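Local coordinates for NO-binding heme-dependent sensor protein (Shewanella oneidensis, PDB 4U9B) that binds heme and probably serves as a gas sensor for nitric oxide, here captured in the ferrous nitrosyl state, and also carries a separate zinc ion, at residues K67-L73 with C141-F147; Q155-H161 with M173-Q179; I4-V8 with G76-H81. All blocks are in the same frame, centred on the assembly; numbering follows the deposited sequence.

Contact 1: K67-L73 with C141-F147; sequences KAFGQFL and CAEGLLF. With HEM (protoporphyrin IX containing Fe), chain B.
Lys67 and Glu143 join the two helices through a salt bridge, NZ lying 2.5 Å from OE2. The lysine reaches it with a fully extended chain whose CG stands opposite the backbone N (chi1 -180°), and the ammonium arrives on the anti side of the carboxylate, 34° out of its plane. The same OE2 lies in plane at the edge of the Phe147 ring, while Lys67 CE comes obliquely to that ring, 3.7 Å from Phe147 CE2. Next along the interface, the Gln71 amide passes Phe147 CB.

At the centre the two backbones meet almost without side chains, Gly70 CA and Gly144 CA being 4.1 Å apart. Carbonyls then receive CA-H groups: Gly144 CA is 3.4 Å from Lys67 O, and Gln71 CA is 3.1 Å from Gly144 O. Beyond the glycines Leu145 is forked. Leu145 CD2 rests 3.3 Å from Gly70 O and also packs against Leu73. The other branch turns to the porphyrin, Leu145 CD1 lying 3.5 Å from HEM C1B. Cys141 SG lodges beside Leu73 CD2 and obliquely to the Phe69 ring.

With axes only 6.4 Å apart and crossing at -40°, the pair illustrates the glycine-mediated, CA-H...O-linked packing also found in right-handed GxxxG-type crossings. Here it joins helix 62-80 to helix 139-152 over the heme pocket of the H-NOX fold.

Contact 2: Q155-H161 with M173-Q179; sequences QKIQISH and MLIIELQ. With ZN (zinc ion), chain D.
Leu174 lays its CD1 methyl over the centre of the His161 imidazole, 3.8 Å from the centroid and 4° off the normal, a textbook CH-pi contact. His161 CG lies trans to the backbone N (chi1 -173°), which carries the ring alongside the leucine. One ring nitrogen, NE2, binds the zinc at 2.1 Å, and the other, ND1, is hydrogen-bonded to Glu143; with both nitrogens engaged, the ring's rotation is fixed. Cys139, Cys164 and Cys172 complete the metal site.

On the face carrying Gln158, Glu177 and Gln179, flat polar groups are linked. Gln179 NE2 donates in its own amide plane to the anti lone pair of Glu177 OE2 at 2.9 Å and more weakly to Gln158 OE1, whose amide is turned 66° from its own. Gln179 OE1 accepts from Lys156 NZ. At the open end of the hairpin Lys156 O is gripped twice, Gln155 NE2 (3.1 Å) and Gln179 N (3.0 Å) coming from opposite faces of its plane, while Leu178 CD2 touches the Gln155 amide.

Between these ends, the hydrogen-bonded pairs Gln158-Glu177 and Ser160-Ile175 tie the antiparallel strands. Ile157, Ile159 and Ile176 face the other way. The isoleucines of 156-163, the edge strand, pack on helix 139-152; Ile176 meets helix 91-96, and strand 172-179 pairs on its far side with strand 128-133.

Contact 3: I4-V8 with G76-H81; sequences IIFNV and GLASRH. With HEM (protoporphyrin IX containing Fe), chain B.
Ile4 and Arg80 run past one another in opposite directions, so that the CD1 methyl of the isoleucine lies against the aliphatic middle of the arginine, 3.4 Å from Arg80 CD. Placing CG1 of Ile4 across from its own backbone N (chi1 175°) sends CD1 between three residues of the facing segment: it also touches Leu77 CD2 at 3.8 Å, the two chains crossing at roughly a right angle, and meets the His81 ring obliquely, 3.7 Å from NE2.

Farther along the arginine, Val8 passes it in the same antiparallel manner and sets CG2 on one face of the guanidinium, toward its rim and 3.6 Å from NH1. The edge is used differently. NH1 donates to Gly76 O at 3.0 Å, nearly in the guanidinium plane, folding the head back on its own helix, while NH2 forms a salt bridge with Asp11. The planar group is thus held by polar partners at its rim and by an aliphatic methyl on a face. The same Val8 methyl also reaches Gly76 CA.

Leu77 divides its branches, CD2 to Ile4 and CD1 to the porphyrin, 3.7 Å from HEM NC. Ile5 turns CD1 to the propionate-bearing side of the same heme, and His81 rests CD2 3.4 Å from the vinyl carbon CBC, its NE2 hydrogen-bonded to Tyr110.

The local helix axes stay 10.6 Å apart at 116°, a distance bridged mainly by side chains, with Val8 reaching the backbone at Gly76. The result is a wall of the heme pocket in the Haem-NO-binding fold: an amino-terminal helix and the end of helix 62-80 pack together and each contributes hydrophobic atoms to the porphyrin.

Overall arrangement
Helix 62-80 is the element shared by contacts 1 and 3: its middle meets helix 139-152 backbone to backbone through glycines, whereas its end meets helix 3-17 across a wider gap filled by side chains. Both are buried and both touch the heme; they join directly where Phe69, Phe72 and Leu73 pack on Ile5 and Val8. Contact 2, whose centre lies about 16 Å from that of the chain, is only partly buried and relies on strand pairing and side-chain amide bonds, with His161 adding a zinc ligand. The Glu143-His161 hydrogen bond, and Phe147 packing on Ile157 and Ile159, couple it to contact 1; contact 3, with centres about 24 Å apart, does not touch it.

Contact 1: K67-L73 with C141-F147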
loop_
_atom_site.group_PDB
_atom_site.type_symbol
_atom_site.label_atom_id
_atom_site.label_comp_id
_atom_site.label_asym_id
_atom_site.label_seq_id
_atom_site.Cartn_x
_atom_site.Cartn_y
_atom_site.Cartn_z
ATOM N N LYS A 67 -1.934 1.677 -7.580
ATOM C CA LYS A 67 -1.809 0.223 -7.554
ATOM C C LYS A 67 -0.370 -0.189 -7.840
ATOM O O LYS A 67 0.157 -1.105 -7.211
ATOM C CB LYS A 67 -2.764 -0.416 -8.565
ATOM C CG LYS A 67 -2.711 -1.939 -8.609
ATOM C CD LYS A 67 -3.754 -2.506 -9.563
ATOM C CE LYS A 67 -3.715 -4.027 -9.596
ATOM N NZ LYS A 67 -4.834 -4.612 -10.396
ATOM N N ALA A 68 0.266 0.501 -8.781
ATOM C CA ALA A 68 1.661 0.232 -9.112
ATOM C C ALA A 68 2.555 0.511 -7.912
ATOM O O ALA A 68 3.456 -0.268 -7.594
ATOM C CB ALA A 68 2.096 1.068 -10.299
ATOM N N PHE A 69 2.300 1.632 -7.250
ATOM C CA PHE A 69 3.025 1.982 -6.037
ATOM C C PHE A 69 2.822 0.929 -4.957
ATOM O O PHE A 69 3.769 0.546 -4.275
ATOM C CB PHE A 69 2.583 3.353 -5.530
ATOM C CG PHE A 69 3.147 3.716 -4.186
ATOM C CD1 PHE A 69 4.514 3.741 -3.977
ATOM C CD2 PHE A 69 2.309 4.051 -3.140
ATOM C CE1 PHE A 69 5.033 4.078 -2.744
ATOM C CE2 PHE A 69 2.822 4.391 -1.906
ATOM C CZ PHE A 69 4.187 4.405 -1.708
ATOM N N GLY A 70 1.585 0.464 -4.809
ATOM C CA GLY A 70 1.266 -0.558 -3.828
ATOM C C GLY A 70 2.099 -1.815 -3.996
ATOM O O GLY A 70 2.585 -2.388 -3.017
ATOM N N GLN A 71 2.272 -2.249 -5.239
ATOM C CA GLN A 71 3.059 -3.443 -5.513
ATOM C C GLN A 71 4.528 -3.200 -5.200
ATOM O O GLN A 71 5.202 -4.060 -4.630
ATOM C CB GLN A 71 2.889 -3.879 -6.966
ATOM C CG GLN A 71 3.594 -5.182 -7.288
ATOM C CD GLN A 71 2.974 -5.918 -8.462
ATOM O OE1 GLN A 71 2.200 -5.350 -9.233
ATOM N NE2 GLN A 71 3.310 -7.194 -8.598
ATOM N N PHE A 72 5.015 -2.021 -5.573
ATOM C CA PHE A 72 6.379 -1.615 -5.262
ATOM C C PHE A 72 6.562 -1.540 -3.750
ATOM O O PHE A 72 7.613 -1.902 -3.217
ATOM C CB PHE A 72 6.686 -0.258 -5.914
ATOM C CG PHE A 72 8.121 0.186 -5.773
ATOM C CD1 PHE A 72 8.533 0.906 -4.661
ATOM C CD2 PHE A 72 9.048 -0.093 -6.765
ATOM C CE1 PHE A 72 9.847 1.324 -4.533
ATOM C CE2 PHE A 72 10.364 0.322 -6.644
ATOM C CZ PHE A 72 10.764 1.034 -5.526
ATOM N N LEU A 73 5.515 -1.090 -3.065
ATOM C CA LEU A 73 5.580 -0.796 -1.638
ATOM C C LEU A 73 5.772 -2.034 -0.767
ATOM O O LEU A 73 6.321 -1.934 0.333
ATOM C CB LEU A 73 4.312 -0.054 -1.203
ATOM C CG LEU A 73 4.148 0.286 0.282
ATOM C CD1 LEU A 73 5.277 1.182 0.780
ATOM C CD2 LEU A 73 2.798 0.947 0.521
ATOM N N CYS A 141 -4.091 0.639 -3.554
ATOM C CA CYS A 141 -2.783 0.416 -2.953
ATOM C C CYS A 141 -2.789 -0.940 -2.248
ATOM O O CYS A 141 -1.803 -1.677 -2.288
ATOM C CB CYS A 141 -2.433 1.545 -1.976
ATOM S SG CYS A 141 -0.764 1.456 -1.271
ATOM N N ALA A 142 -3.913 -1.268 -1.617
ATOM C CA ALA A 142 -4.079 -2.569 -0.973
ATOM C C ALA A 142 -3.986 -3.684 -2.005
ATOM O O ALA A 142 -3.336 -4.709 -1.775
ATOM C CB ALA A 142 -5.416 -2.640 -0.240
ATOM N N GLU A 143 -4.647 -3.484 -3.141
ATOM C CA GLU A 143 -4.634 -4.473 -4.210
ATOM C C GLU A 143 -3.200 -4.667 -4.690
ATOM O O GLU A 143 -2.736 -5.794 -4.858
ATOM C CB GLU A 143 -5.553 -4.040 -5.367
ATOM C CG GLU A 143 -5.758 -5.114 -6.421
ATOM C CD GLU A 143 -6.812 -4.759 -7.458
ATOM O OE1 GLU A 143 -7.862 -4.187 -7.097
ATOM O OE2 GLU A 143 -6.588 -5.066 -8.643
ATOM N N GLY A 144 -2.495 -3.556 -4.885
ATOM C CA GLY A 144 -1.105 -3.595 -5.301
ATOM C C GLY A 144 -0.227 -4.334 -4.308
ATOM O O GLY A 144 0.587 -5.174 -4.695
ATOM N N LEU A 145 -0.398 -4.024 -3.027
ATOM C CA LEU A 145 0.370 -4.673 -1.964
ATOM C C LEU A 145 0.140 -6.181 -1.925
ATOM O O LEU A 145 1.059 -6.949 -1.638
ATOM C CB LEU A 145 0.014 -4.060 -0.609
ATOM C CG LEU A 145 0.716 -2.736 -0.307
ATOM C CD1 LEU A 145 -0.044 -1.941 0.735
ATOM C CD2 LEU A 145 2.139 -3.000 0.150
ATOM N N LEU A 146 -1.088 -6.601 -2.206
ATOM C CA LEU A 146 -1.412 -8.021 -2.234
ATOM C C LEU A 146 -0.662 -8.714 -3.363
ATOM O O LEU A 146 -0.133 -9.811 -3.181
ATOM C CB LEU A 146 -2.920 -8.224 -2.384
ATOM C CG LEU A 146 -3.736 -7.913 -1.126
ATOM C CD1 LEU A 146 -5.196 -7.685 -1.478
ATOM C CD2 LEU A 146 -3.605 -9.047 -0.114
ATOM N N PHE A 147 -0.608 -8.073 -4.524
ATOM C CA PHE A 147 0.144 -8.618 -5.647
ATOM C C PHE A 147 1.633 -8.646 -5.316
ATOM O O PHE A 147 2.346 -9.574 -5.696
ATOM C CB PHE A 147 -0.106 -7.802 -6.917
ATOM C CG PHE A 147 -1.401 -8.128 -7.604
ATOM C CD1 PHE A 147 -1.574 -9.349 -8.240
ATOM C CD2 PHE A 147 -2.439 -7.213 -7.631
ATOM C CE1 PHE A 147 -2.762 -9.652 -8.877
ATOM C CE2 PHE A 147 -3.630 -7.512 -8.274
ATOM C CZ PHE A 147 -3.790 -8.733 -8.895
HETATM C CHA HEM B . -0.377 1.423 5.373
HETATM C CHB HEM B . -2.472 -2.463 3.390
HETATM C CHC HEM B . 1.393 -5.149 4.456
HETATM C CHD HEM B . 2.888 -1.616 7.424
HETATM C C1A HEM B . -1.180 0.636 4.586
HETATM C C2A HEM B . -2.121 1.099 3.586
HETATM C C3A HEM B . -2.692 0.019 3.042
HETATM C C4A HEM B . -2.139 -1.158 3.674
HETATM C CMA HEM B . -3.756 -0.005 1.931
HETATM C CAA HEM B . -2.413 2.571 3.214
HETATM C CBA HEM B . -3.155 3.286 4.346
HETATM C CGA HEM B . -4.657 3.127 4.267
HETATM O O1A HEM B . -5.361 3.705 5.142
HETATM O O2A HEM B . -5.172 2.436 3.349
HETATM C C1B HEM B . -1.597 -3.519 3.448
HETATM C C2B HEM B . -1.765 -4.797 2.794
HETATM C C3B HEM B . -0.695 -5.556 3.099
HETATM C C4B HEM B . 0.182 -4.755 3.935
HETATM C CMB HEM B . -3.013 -5.133 1.947
HETATM C CAB HEM B . -0.334 -6.998 2.670
HETATM C CBB HEM B . -0.866 -7.611 1.608
HETATM C C1C HEM B . 2.143 -4.429 5.364
HETATM C C2C HEM B . 3.381 -4.865 5.968
HETATM C C3C HEM B . 3.812 -3.912 6.803
HETATM C C4C HEM B . 2.852 -2.817 6.746
HETATM C CMC HEM B . 4.063 -6.220 5.682
HETATM C CAC HEM B . 5.121 -4.026 7.626
HETATM C CBC HEM B . 5.429 -3.207 8.638
HETATM C C1D HEM B . 2.222 -0.463 7.073
HETATM C C2D HEM B . 2.590 0.857 7.525
HETATM C C3D HEM B . 1.575 1.803 6.888
HETATM C C4D HEM B . 0.689 0.965 6.115
HETATM C CMD HEM B . 3.766 1.239 8.445
HETATM C CAD HEM B . 1.505 3.332 7.030
HETATM C CBD HEM B . 0.626 3.713 8.219
HETATM C CGD HEM B . 0.575 5.214 8.320
HETATM O O1D HEM B . 0.861 5.879 7.294
HETATM O O2D HEM B . 0.248 5.748 9.415
HETATM N NA HEM B . -1.211 -0.749 4.608
HETATM N NB HEM B . -0.402 -3.523 4.130
HETATM N NC HEM B . 1.850 -3.173 5.863
HETATM N ND HEM B . 1.101 -0.360 6.248
HETATM FE FE HEM B . 0.219 -1.996 5.377
#

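Contact 2: Q155-H161 with M173-Q179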
loop_
_atom_site.group_PDB
_atom_site.type_symbol
_atom_site.label_atom_id
_atom_site.label_comp_id
_atom_site.label_asym_id
_atom_site.label_seq_id
_atom_site.Cartn_x
_atom_site.Cartn_y
_atom_site.Cartn_z
ATOM N N GLN A 155 3.736 -16.824 -5.416
ATOM C CA GLN A 155 2.364 -17.296 -5.542
ATOM C C GLN A 155 1.623 -16.488 -6.599
ATOM O O GLN A 155 1.632 -15.262 -6.558
ATOM C CB GLN A 155 1.649 -17.192 -4.191
ATOM C CG GLN A 155 0.192 -17.633 -4.204
ATOM C CD GLN A 155 0.038 -19.103 -4.534
ATOM O OE1 GLN A 155 0.292 -19.969 -3.697
ATOM N NE2 GLN A 155 -0.372 -19.393 -5.762
ATOM N N LYS A 156 0.990 -17.166 -7.550
ATOM C CA LYS A 156 0.162 -16.478 -8.535
ATOM C C LYS A 156 -1.237 -16.266 -7.967
ATOM O O LYS A 156 -1.801 -17.170 -7.355
ATOM C CB LYS A 156 0.088 -17.267 -9.843
ATOM C CG LYS A 156 -0.679 -16.543 -10.936
ATOM C CD LYS A 156 -0.803 -17.378 -12.197
ATOM C CE LYS A 156 -1.519 -16.610 -13.300
ATOM N NZ LYS A 156 -2.818 -16.032 -12.847
ATOM N N ILE A 157 -1.788 -15.069 -8.159
ATOM C CA ILE A 157 -3.125 -14.759 -7.664
ATOM C C ILE A 157 -3.958 -13.986 -8.682
ATOM O O ILE A 157 -3.432 -13.414 -9.638
ATOM C CB ILE A 157 -3.074 -13.940 -6.349
ATOM C CG1 ILE A 157 -2.422 -12.567 -6.569
ATOM C CG2 ILE A 157 -2.323 -14.713 -5.277
ATOM C CD1 ILE A 157 -2.661 -11.590 -5.431
ATOM N N GLN A 158 -5.266 -13.993 -8.454
ATOM C CA GLN A 158 -6.208 -13.159 -9.186
ATOM C C GLN A 158 -7.055 -12.441 -8.142
ATOM O O GLN A 158 -7.362 -13.022 -7.099
ATOM C CB GLN A 158 -7.079 -14.002 -10.124
ATOM C CG GLN A 158 -7.247 -13.431 -11.517
ATOM C CD GLN A 158 -7.949 -14.397 -12.456
ATOM O OE1 GLN A 158 -8.653 -15.309 -12.016
ATOM N NE2 GLN A 158 -7.751 -14.209 -13.756
ATOM N N ILE A 159 -7.408 -11.185 -8.401
ATOM C CA ILE A 159 -8.212 -10.412 -7.458
ATOM C C ILE A 159 -9.470 -9.864 -8.116
ATOM O O ILE A 159 -9.410 -9.207 -9.158
ATOM C CB ILE A 159 -7.407 -9.239 -6.848
ATOM C CG1 ILE A 159 -6.191 -9.787 -6.092
ATOM C CG2 ILE A 159 -8.295 -8.400 -5.908
ATOM C CD1 ILE A 159 -5.340 -8.735 -5.403
ATOM N N SER A 160 -10.608 -10.156 -7.493
ATOM C CA SER A 160 -11.881 -9.551 -7.858
ATOM C C SER A 160 -12.201 -8.467 -6.842
ATOM O O SER A 160 -12.166 -8.701 -5.638
ATOM C CB SER A 160 -12.998 -10.592 -7.907
ATOM O OG SER A 160 -12.728 -11.577 -8.893
ATOM N N HIS A 161 -12.511 -7.282 -7.346
ATOM C CA HIS A 161 -12.695 -6.096 -6.524
ATOM C C HIS A 161 -14.046 -5.490 -6.908
ATOM O O HIS A 161 -14.115 -4.390 -7.455
ATOM C CB HIS A 161 -11.520 -5.139 -6.765
ATOM C CG HIS A 161 -11.481 -3.945 -5.861
ATOM N ND1 HIS A 161 -10.330 -3.210 -5.670
ATOM C CD2 HIS A 161 -12.440 -3.340 -5.121
ATOM C CE1 HIS A 161 -10.579 -2.210 -4.844
ATOM N NE2 HIS A 161 -11.853 -2.265 -4.498
ATOM N N MET A 173 -14.455 -4.946 -1.183
ATOM C CA MET A 173 -14.338 -6.386 -1.017
ATOM C C MET A 173 -13.413 -6.929 -2.092
ATOM O O MET A 173 -13.734 -6.890 -3.281
ATOM C CB MET A 173 -15.709 -7.057 -1.100
ATOM C CG MET A 173 -15.692 -8.541 -0.776
ATOM S SD MET A 173 -14.975 -8.910 0.843
ATOM C CE MET A 173 -16.000 -7.895 1.901
ATOM N N LEU A 174 -12.248 -7.401 -1.662
ATOM C CA LEU A 174 -11.263 -7.978 -2.562
ATOM C C LEU A 174 -11.241 -9.489 -2.388
ATOM O O LEU A 174 -10.815 -9.995 -1.349
ATOM C CB LEU A 174 -9.873 -7.390 -2.302
ATOM C CG LEU A 174 -9.625 -5.970 -2.828
ATOM C CD1 LEU A 174 -10.483 -4.947 -2.107
ATOM C CD2 LEU A 174 -8.155 -5.604 -2.706
ATOM N N ILE A 175 -11.718 -10.201 -3.402
ATOM C CA ILE A 175 -11.695 -11.656 -3.392
ATOM C C ILE A 175 -10.418 -12.126 -4.065
ATOM O O ILE A 175 -10.192 -11.861 -5.246
ATOM C CB ILE A 175 -12.918 -12.260 -4.109
ATOM C CG1 ILE A 175 -14.217 -11.698 -3.523
ATOM C CG2 ILE A 175 -12.894 -13.785 -4.023
ATOM C CD1 ILE A 175 -14.365 -11.882 -2.022
ATOM N N ILE A 176 -9.588 -12.819 -3.298
ATOM C CA ILE A 176 -8.306 -13.307 -3.780
ATOM C C ILE A 176 -8.380 -14.804 -4.059
ATOM O O ILE A 176 -8.705 -15.595 -3.171
ATOM C CB ILE A 176 -7.185 -13.034 -2.759
ATOM C CG1 ILE A 176 -7.193 -11.562 -2.330
ATOM C CG2 ILE A 176 -5.824 -13.402 -3.343
ATOM C CD1 ILE A 176 -6.541 -11.324 -0.991
ATOM N N GLU A 177 -8.089 -15.178 -5.301
ATOM C CA GLU A 177 -8.012 -16.579 -5.692
ATOM C C GLU A 177 -6.566 -16.958 -5.976
ATOM O O GLU A 177 -5.919 -16.363 -6.838
ATOM C CB GLU A 177 -8.879 -16.849 -6.921
ATOM C CG GLU A 177 -8.910 -18.313 -7.336
ATOM C CD GLU A 177 -9.839 -18.570 -8.503
ATOM O OE1 GLU A 177 -10.954 -19.084 -8.273
ATOM O OE2 GLU A 177 -9.457 -18.262 -9.651
ATOM N N LEU A 178 -6.061 -17.938 -5.233
ATOM C CA LEU A 178 -4.735 -18.479 -5.489
ATOM C C LEU A 178 -4.806 -19.459 -6.650
ATOM O O LEU A 178 -5.711 -20.290 -6.716
ATOM C CB LEU A 178 -4.172 -19.169 -4.244
ATOM C CG LEU A 178 -3.621 -18.261 -3.140
ATOM C CD1 LEU A 178 -4.733 -17.506 -2.427
ATOM C CD2 LEU A 178 -2.802 -19.079 -2.147
ATOM N N GLN A 179 -3.849 -19.351 -7.566
ATOM C CA GLN A 179 -3.807 -20.206 -8.744
ATOM C C GLN A 179 -2.425 -20.831 -8.899
ATOM O O GLN A 179 -1.528 -20.574 -8.096
ATOM C CB GLN A 179 -4.181 -19.406 -9.990
ATOM C CG GLN A 179 -5.557 -18.759 -9.901
ATOM C CD GLN A 179 -5.903 -17.945 -11.129
ATOM O OE1 GLN A 179 -5.029 -17.577 -11.913
ATOM N NE2 GLN A 179 -7.188 -17.661 -11.306
HETATM ZN ZN ZN D . -12.070 -0.285 -3.757
HETATM O O HOH W 1 1.368 -20.051 -7.610
HETATM O O HOH W 2 -10.909 -13.621 -8.081
#

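Contact 3: I4-V8 with G76-H81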
loop_
_atom_site.group_PDB
_atom_site.type_symbol
_atom_site.label_atom_id
_atom_site.label_comp_id
_atom_site.label_asym_id
_atom_site.label_seq_id
_atom_site.Cartn_x
_atom_site.Cartn_y
_atom_site.Cartn_z
ATOM N N ILE A 4 7.764 6.577 6.182
ATOM C CA ILE A 4 8.248 5.386 5.489
ATOM C C ILE A 4 7.547 5.241 4.142
ATOM O O ILE A 4 8.164 4.863 3.150
ATOM C CB ILE A 4 8.047 4.094 6.327
ATOM C CG1 ILE A 4 8.449 2.865 5.509
ATOM C CG2 ILE A 4 6.605 3.955 6.796
ATOM C CD1 ILE A 4 8.723 1.626 6.348
ATOM N N ILE A 5 6.264 5.573 4.102
ATOM C CA ILE A 5 5.504 5.481 2.863
ATOM C C ILE A 5 6.077 6.453 1.837
ATOM O O ILE A 5 6.261 6.102 0.672
ATOM C CB ILE A 5 4.010 5.779 3.090
ATOM C CG1 ILE A 5 3.440 4.866 4.185
ATOM C CG2 ILE A 5 3.229 5.623 1.790
ATOM C CD1 ILE A 5 3.548 3.376 3.892
ATOM N N PHE A 6 6.371 7.671 2.283
ATOM C CA PHE A 6 7.003 8.668 1.430
ATOM C C PHE A 6 8.403 8.234 1.010
ATOM O O PHE A 6 8.823 8.495 -0.112
ATOM C CB PHE A 6 7.080 10.021 2.141
ATOM C CG PHE A 6 5.750 10.678 2.342
ATOM C CD1 PHE A 6 5.228 11.521 1.374
ATOM C CD2 PHE A 6 5.022 10.459 3.496
ATOM C CE1 PHE A 6 4.006 12.134 1.560
ATOM C CE2 PHE A 6 3.799 11.064 3.686
ATOM C CZ PHE A 6 3.289 11.904 2.716
ATOM N N ASN A 7 9.128 7.582 1.913
ATOM C CA ASN A 7 10.477 7.127 1.597
ATOM C C ASN A 7 10.466 6.100 0.473
ATOM O O ASN A 7 11.309 6.146 -0.422
ATOM C CB ASN A 7 11.161 6.531 2.832
ATOM C CG ASN A 7 11.459 7.567 3.900
ATOM O OD1 ASN A 7 11.572 8.767 3.616
ATOM N ND2 ASN A 7 11.594 7.109 5.137
ATOM N N VAL A 8 9.517 5.170 0.515
ATOM C CA VAL A 8 9.424 4.163 -0.531
ATOM C C VAL A 8 8.952 4.820 -1.827
ATOM O O VAL A 8 9.395 4.448 -2.911
ATOM C CB VAL A 8 8.479 3.008 -0.137
ATOM C CG1 VAL A 8 8.391 1.987 -1.257
ATOM C CG2 VAL A 8 8.972 2.332 1.136
ATOM N N GLY A 76 9.331 -2.631 -0.235
ATOM C CA GLY A 76 9.834 -1.503 0.526
ATOM C C GLY A 76 9.571 -1.683 2.006
ATOM O O GLY A 76 10.419 -1.372 2.842
ATOM N N LEU A 77 8.388 -2.197 2.329
ATOM C CA LEU A 77 8.018 -2.466 3.712
ATOM C C LEU A 77 8.712 -3.722 4.226
ATOM O O LEU A 77 9.198 -3.755 5.357
ATOM C CB LEU A 77 6.501 -2.619 3.840
ATOM C CG LEU A 77 5.676 -1.358 3.592
ATOM C CD1 LEU A 77 4.201 -1.709 3.461
ATOM C CD2 LEU A 77 5.891 -0.353 4.712
ATOM N N ALA A 78 8.754 -4.753 3.389
ATOM C CA ALA A 78 9.382 -6.015 3.761
ATOM C C ALA A 78 10.865 -5.823 4.063
ATOM O O ALA A 78 11.399 -6.431 4.988
ATOM C CB ALA A 78 9.197 -7.044 2.655
ATOM N N SER A 79 11.521 -4.970 3.282
ATOM C CA SER A 79 12.946 -4.703 3.455
ATOM C C SER A 79 13.247 -3.984 4.766
ATOM O O SER A 79 14.250 -4.268 5.424
ATOM C CB SER A 79 13.473 -3.869 2.287
ATOM O OG SER A 79 13.644 -4.667 1.130
ATOM N N ARG A 80 12.379 -3.049 5.134
ATOM C CA ARG A 80 12.576 -2.236 6.329
ATOM C C ARG A 80 12.064 -2.934 7.590
ATOM O O ARG A 80 12.488 -2.606 8.699
ATOM C CB ARG A 80 11.885 -0.878 6.157
ATOM C CG ARG A 80 12.539 0.023 5.108
ATOM C CD ARG A 80 11.608 1.157 4.692
ATOM N NE ARG A 80 12.260 2.148 3.835
ATOM C CZ ARG A 80 12.517 1.977 2.540
ATOM N NH1 ARG A 80 12.198 0.841 1.935
ATOM N NH2 ARG A 80 13.104 2.945 1.848
ATOM N N HIS A 81 11.160 -3.897 7.420
ATOM C CA HIS A 81 10.592 -4.630 8.550
ATOM C C HIS A 81 10.619 -6.134 8.298
ATOM O O HIS A 81 9.581 -6.794 8.318
ATOM C CB HIS A 81 9.157 -4.170 8.821
ATOM C CG HIS A 81 9.050 -2.724 9.197
ATOM N ND1 HIS A 81 9.574 -2.219 10.366
ATOM C CD2 HIS A 81 8.481 -1.676 8.553
ATOM C CE1 HIS A 81 9.333 -0.919 10.428
ATOM N NE2 HIS A 81 8.672 -0.568 9.342
HETATM C CHA HEM B . -0.377 1.423 5.373
HETATM C CHB HEM B . -2.472 -2.463 3.390
HETATM C CHC HEM B . 1.393 -5.149 4.456
HETATM C CHD HEM B . 2.888 -1.616 7.424
HETATM C C1A HEM B . -1.180 0.636 4.586
HETATM C C2A HEM B . -2.121 1.099 3.586
HETATM C C3A HEM B . -2.692 0.019 3.042
HETATM C C4A HEM B . -2.139 -1.158 3.674
HETATM C CMA HEM B . -3.756 -0.005 1.931
HETATM C CAA HEM B . -2.413 2.571 3.214
HETATM C CBA HEM B . -3.155 3.286 4.346
HETATM C CGA HEM B . -4.657 3.127 4.267
HETATM O O1A HEM B . -5.361 3.705 5.142
HETATM O O2A HEM B . -5.172 2.436 3.349
HETATM C C1B HEM B . -1.597 -3.519 3.448
HETATM C C2B HEM B . -1.765 -4.797 2.794
HETATM C C3B HEM B . -0.695 -5.556 3.099
HETATM C C4B HEM B . 0.182 -4.755 3.935
HETATM C CMB HEM B . -3.013 -5.133 1.947
HETATM C CAB HEM B . -0.334 -6.998 2.670
HETATM C CBB HEM B . -0.866 -7.611 1.608
HETATM C C1C HEM B . 2.143 -4.429 5.364
HETATM C C2C HEM B . 3.381 -4.865 5.968
HETATM C C3C HEM B . 3.812 -3.912 6.803
HETATM C C4C HEM B . 2.852 -2.817 6.746
HETATM C CMC HEM B . 4.063 -6.220 5.682
HETATM C CAC HEM B . 5.121 -4.026 7.626
HETATM C CBC HEM B . 5.429 -3.207 8.638
HETATM C C1D HEM B . 2.222 -0.463 7.073
HETATM C C2D HEM B . 2.590 0.857 7.525
HETATM C C3D HEM B . 1.575 1.803 6.888
HETATM C C4D HEM B . 0.689 0.965 6.115
HETATM C CMD HEM B . 3.766 1.239 8.445
HETATM C CAD HEM B . 1.505 3.332 7.030
HETATM C CBD HEM B . 0.626 3.713 8.219
HETATM C CGD HEM B . 0.575 5.214 8.320
HETATM O O1D HEM B . 0.861 5.879 7.294
HETATM O O2D HEM B . 0.248 5.748 9.415
HETATM N NA HEM B . -1.211 -0.749 4.608
HETATM N NB HEM B . -0.402 -3.523 4.130
HETATM N NC HEM B . 1.850 -3.173 5.863
HETATM N ND HEM B . 1.101 -0.360 6.248
HETATM FE FE HEM B . 0.219 -1.996 5.377
#